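Local structure of OxsB protein (5UL3) at residues N604-H615 against L626-R634. The protein catalyses the oxidative ring contraction of dAMP to an oxetane aldehyde in oxetanocin A biosynthesis, using cobalamin, a [4Fe-4S] cluster and S-adenosylmethionine. Numbering follows the deposited sequence. Where two conformers were deposited one is given.
Sequences NFGVMYTIKSLH and LYSYMETHR. With EDO (1,2-ethanediol), chain T.
With CG beside the backbone N (chi1 -67°) and the chain bent at chi2 (-42°) and chi3, Met608 folds over the imidazole of His633, whose own CG stands anti to the backbone N (chi1 167°). Met608 CG lies 3.6 Å from the centroid of the His633 ring, almost on the ring normal, a CH-pi contact; SD follows over the same ring at 4.2 Å. Met608 CE then passes on to Met630 CG. A second methionine-histidine pair repeats the theme nearer the interhelical turn: Met630 runs straight through chi2 and turns at chi3, placing CE 3.6 Å from CG of His615, over one ring face but toward its rim. Met630 is a knob set among Met608, Ile611, Lys612 and His615. Within that hole Ile611 CG2 meets Met630 CG at 3.9 Å, and Leu626 CD1 packs against the backbone of His615. The segments belong to successive, roughly antiparallel helices, consistent with the C-terminal helix bundle, and their axes approach to 9.6 Å; helix 683-709 packs against both, touching Asn604 and His633 through Met697. At the edge of the His633 ring, a water joins NE2 (2.8 Å) to Asn604 ND2, while Asn604 OD1 accepts a hydrogen bond from Trp728 NE1. Direct contact is thus van der Waals, CH-pi and sulfur-aromatic, with both imidazoles offering a face to methionine, and the polar link between Asn604 and His633 is made through solvent.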
loop_
_atom_site.group_PDB
_atom_site.type_symbol
_atom_site.label_atom_id
_atom_site.label_comp_id
_atom_site.label_asym_id
_atom_site.label_seq_id
_atom_site.Cartn_x
_atom_site.Cartn_y
_atom_site.Cartn_z
ATOM N N ASN A 604 -19.206 -5.539 18.359
ATOM C CA ASN A 604 -19.471 -4.119 18.160
ATOM C C ASN A 604 -19.386 -3.706 16.707
ATOM O O ASN A 604 -19.624 -2.532 16.399
ATOM C CB ASN A 604 -18.481 -3.275 18.964
ATOM C CG ASN A 604 -18.601 -3.506 20.444
ATOM O OD1 ASN A 604 -19.703 -3.593 20.974
ATOM N ND2 ASN A 604 -17.467 -3.610 21.124
ATOM N N PHE A 605 -19.049 -4.637 15.815
ATOM C CA PHE A 605 -18.651 -4.262 14.465
ATOM C C PHE A 605 -19.791 -3.588 13.710
ATOM O O PHE A 605 -19.590 -2.556 13.061
ATOM C CB PHE A 605 -18.164 -5.485 13.691
ATOM C CG PHE A 605 -17.751 -5.154 12.294
ATOM C CD1 PHE A 605 -16.465 -4.720 12.036
ATOM C CD2 PHE A 605 -18.660 -5.216 11.251
ATOM C CE1 PHE A 605 -16.085 -4.381 10.748
ATOM C CE2 PHE A 605 -18.285 -4.881 9.966
ATOM C CZ PHE A 605 -16.998 -4.463 9.718
ATOM N N GLY A 606 -20.992 -4.164 13.773
ATOM C CA GLY A 606 -22.087 -3.644 12.959
ATOM C C GLY A 606 -22.464 -2.224 13.332
ATOM O O GLY A 606 -22.591 -1.349 12.465
ATOM N N VAL A 607 -22.636 -1.972 14.630
ATOM C CA VAL A 607 -23.012 -0.642 15.097
ATOM C C VAL A 607 -21.882 0.354 14.850
ATOM O O VAL A 607 -22.114 1.471 14.373
ATOM C CB VAL A 607 -23.411 -0.687 16.585
ATOM C CG1 VAL A 607 -23.706 0.699 17.094
ATOM C CG2 VAL A 607 -24.619 -1.579 16.790
ATOM N N MET A 608 -20.639 -0.021 15.172
ATOM C CA MET A 608 -19.543 0.926 14.963
ATOM C C MET A 608 -19.258 1.160 13.481
ATOM O O MET A 608 -18.899 2.283 13.088
ATOM C CB MET A 608 -18.280 0.457 15.687
ATOM C CG MET A 608 -18.414 0.492 17.202
ATOM S SD MET A 608 -19.239 1.955 17.878
ATOM C CE MET A 608 -18.213 3.280 17.215
ATOM N N TYR A 609 -19.418 0.135 12.639
ATOM C CA TYR A 609 -19.309 0.369 11.204
ATOM C C TYR A 609 -20.365 1.366 10.740
ATOM O O TYR A 609 -20.084 2.257 9.928
ATOM C CB TYR A 609 -19.453 -0.948 10.441
ATOM C CG TYR A 609 -19.471 -0.809 8.928
ATOM C CD1 TYR A 609 -18.293 -0.867 8.195
ATOM C CD2 TYR A 609 -20.666 -0.637 8.237
ATOM C CE1 TYR A 609 -18.304 -0.749 6.813
ATOM C CE2 TYR A 609 -20.685 -0.519 6.858
ATOM C CZ TYR A 609 -19.503 -0.577 6.151
ATOM O OH TYR A 609 -19.517 -0.461 4.779
ATOM N N THR A 610 -21.585 1.233 11.252
ATOM C CA THR A 610 -22.664 2.131 10.844
ATOM C C THR A 610 -22.387 3.568 11.285
ATOM O O THR A 610 -22.571 4.511 10.506
ATOM C CB THR A 610 -23.986 1.635 11.417
ATOM O OG1 THR A 610 -24.207 0.290 10.982
ATOM C CG2 THR A 610 -25.152 2.524 10.944
ATOM N N ILE A 611 -21.945 3.748 12.531
ATOM C CA ILE A 611 -21.583 5.074 13.032
ATOM C C ILE A 611 -20.486 5.683 12.172
ATOM O O ILE A 611 -20.538 6.865 11.805
ATOM C CB ILE A 611 -21.163 4.972 14.506
ATOM C CG1 ILE A 611 -22.407 4.745 15.384
ATOM C CG2 ILE A 611 -20.346 6.205 14.949
ATOM C CD1 ILE A 611 -22.090 4.334 16.795
ATOM N N LYS A 612 -19.483 4.881 11.823
ATOM C CA LYS A 612 -18.397 5.385 10.986
ATOM C C LYS A 612 -18.904 5.770 9.601
ATOM O O LYS A 612 -18.494 6.796 9.042
ATOM C CB LYS A 612 -17.296 4.323 10.897
ATOM C CG LYS A 612 -15.904 4.830 10.562
ATOM C CD LYS A 612 -14.854 3.898 11.202
ATOM C CE LYS A 612 -15.394 2.463 11.364
ATOM N NZ LYS A 612 -14.424 1.493 11.972
ATOM N N SER A 613 -19.794 4.953 9.034
ATOM C CA SER A 613 -20.371 5.241 7.725
ATOM C C SER A 613 -21.199 6.524 7.746
ATOM O O SER A 613 -21.121 7.336 6.816
ATOM C CB SER A 613 -21.233 4.064 7.268
ATOM O OG SER A 613 -21.896 4.349 6.053
ATOM N N LEU A 614 -22.012 6.716 8.788
ATOM C CA LEU A 614 -22.787 7.951 8.901
ATOM C C LEU A 614 -21.877 9.154 9.086
ATOM O O LEU A 614 -22.170 10.242 8.573
ATOM C CB LEU A 614 -23.774 7.857 10.069
ATOM C CG LEU A 614 -24.896 6.844 9.882
ATOM C CD1 LEU A 614 -25.621 6.633 11.197
ATOM C CD2 LEU A 614 -25.873 7.328 8.814
ATOM N N HIS A 615 -20.762 8.969 9.791
ATOM C CA HIS A 615 -19.878 10.082 10.099
ATOM C C HIS A 615 -19.292 10.675 8.831
ATOM O O HIS A 615 -19.133 11.897 8.731
ATOM C CB HIS A 615 -18.768 9.611 11.041
ATOM C CG HIS A 615 -17.699 10.626 11.273
ATOM N ND1 HIS A 615 -16.539 10.665 10.530
ATOM C CD2 HIS A 615 -17.600 11.632 12.176
ATOM C CE1 HIS A 615 -15.780 11.659 10.955
ATOM N NE2 HIS A 615 -16.400 12.262 11.953
ATOM N N LEU A 626 -21.124 12.025 16.266
ATOM C CA LEU A 626 -20.737 10.674 15.870
ATOM C C LEU A 626 -19.270 10.401 16.185
ATOM O O LEU A 626 -18.905 9.282 16.557
ATOM C CB LEU A 626 -20.994 10.481 14.380
ATOM C CG LEU A 626 -22.464 10.535 13.951
ATOM C CD1 LEU A 626 -22.614 10.758 12.447
ATOM C CD2 LEU A 626 -23.161 9.245 14.374
ATOM N N TYR A 627 -18.410 11.403 16.012
ATOM C CA TYR A 627 -17.007 11.208 16.349
ATOM C C TYR A 627 -16.838 10.963 17.839
ATOM O O TYR A 627 -16.021 10.122 18.249
ATOM C CB TYR A 627 -16.178 12.408 15.889
ATOM C CG TYR A 627 -14.682 12.111 15.875
ATOM C CD1 TYR A 627 -14.098 11.479 14.789
ATOM C CD2 TYR A 627 -13.878 12.476 16.939
ATOM C CE1 TYR A 627 -12.736 11.207 14.765
ATOM C CE2 TYR A 627 -12.504 12.207 16.933
ATOM C CZ TYR A 627 -11.949 11.577 15.841
ATOM O OH TYR A 627 -10.599 11.304 15.827
ATOM N N SER A 628 -17.629 11.658 18.669
ATOM C CA SER A 628 -17.513 11.467 20.106
ATOM C C SER A 628 -17.900 10.045 20.496
ATOM O O SER A 628 -17.307 9.474 21.420
ATOM C CB SER A 628 -18.355 12.504 20.866
ATOM O OG SER A 628 -19.693 12.056 21.038
ATOM N N TYR A 629 -18.888 9.457 19.810
ATOM C CA TYR A 629 -19.179 8.038 20.020
ATOM C C TYR A 629 -17.951 7.185 19.715
ATOM O O TYR A 629 -17.607 6.272 20.470
ATOM C CB TYR A 629 -20.311 7.564 19.126
ATOM C CG TYR A 629 -21.620 8.309 19.212
ATOM C CD1 TYR A 629 -22.048 8.910 20.386
ATOM C CD2 TYR A 629 -22.428 8.382 18.098
ATOM C CE1 TYR A 629 -23.303 9.594 20.420
ATOM C CE2 TYR A 629 -23.634 9.037 18.121
ATOM C CZ TYR A 629 -24.068 9.637 19.281
ATOM O OH TYR A 629 -25.302 10.279 19.240
ATOM N N MET A 630 -17.309 7.451 18.579
ATOM C CA MET A 630 -16.133 6.673 18.198
ATOM C C MET A 630 -15.003 6.831 19.206
ATOM O O MET A 630 -14.320 5.854 19.530
ATOM C CB MET A 630 -15.690 7.067 16.792
ATOM C CG MET A 630 -16.570 6.444 15.721
ATOM S SD MET A 630 -16.134 6.960 14.050
ATOM C CE MET A 630 -16.847 8.559 14.055
ATOM N N GLU A 631 -14.784 8.049 19.720
ATOM C CA GLU A 631 -13.766 8.237 20.754
ATOM C C GLU A 631 -14.099 7.443 22.005
ATOM O O GLU A 631 -13.216 6.853 22.635
ATOM C CB GLU A 631 -13.640 9.712 21.133
ATOM C CG GLU A 631 -13.171 10.647 20.031
ATOM C CD GLU A 631 -13.153 12.090 20.509
ATOM O OE1 GLU A 631 -14.173 12.540 21.084
ATOM O OE2 GLU A 631 -12.113 12.756 20.348
ATOM N N THR A 632 -15.371 7.468 22.413
ATOM C CA THR A 632 -15.768 6.761 23.616
ATOM C C THR A 632 -15.613 5.258 23.439
ATOM O O THR A 632 -15.128 4.566 24.347
ATOM C CB THR A 632 -17.207 7.145 23.966
ATOM O OG1 THR A 632 -17.234 8.550 24.221
ATOM C CG2 THR A 632 -17.675 6.406 25.202
ATOM N N HIS A 633 -16.019 4.744 22.279
ATOM C CA HIS A 633 -15.849 3.325 21.974
ATOM C C HIS A 633 -14.388 2.898 22.076
ATOM O O HIS A 633 -14.076 1.852 22.659
ATOM C CB HIS A 633 -16.379 3.035 20.575
ATOM C CG HIS A 633 -15.990 1.693 20.042
ATOM N ND1 HIS A 633 -15.157 1.537 18.955
ATOM C CD2 HIS A 633 -16.330 0.444 20.437
ATOM C CE1 HIS A 633 -15.000 0.247 18.708
ATOM N NE2 HIS A 633 -15.705 -0.436 19.592
ATOM N N ARG A 634 -13.482 3.695 21.507
ATOM C CA ARG A 634 -12.058 3.371 21.576
ATOM C C ARG A 634 -11.581 3.345 23.018
ATOM O O ARG A 634 -10.821 2.458 23.421
ATOM C CB ARG A 634 -11.256 4.392 20.765
ATOM C CG ARG A 634 -9.745 4.181 20.838
ATOM C CD ARG A 634 -9.015 5.374 20.208
ATOM N NE ARG A 634 -9.257 5.506 18.770
ATOM C CZ ARG A 634 -8.518 4.929 17.826
ATOM N NH1 ARG A 634 -7.470 4.150 18.148
ATOM N NH2 ARG A 634 -8.819 5.138 16.554
HETATM C C1 EDO T . -11.867 8.095 17.253
HETATM O O1 EDO T . -10.846 7.786 18.215
HETATM C C2 EDO T . -11.377 7.720 15.869
HETATM O O2 EDO T . -11.266 6.303 15.804
HETATM O O HOH W 1 -15.033 -3.137 19.261
#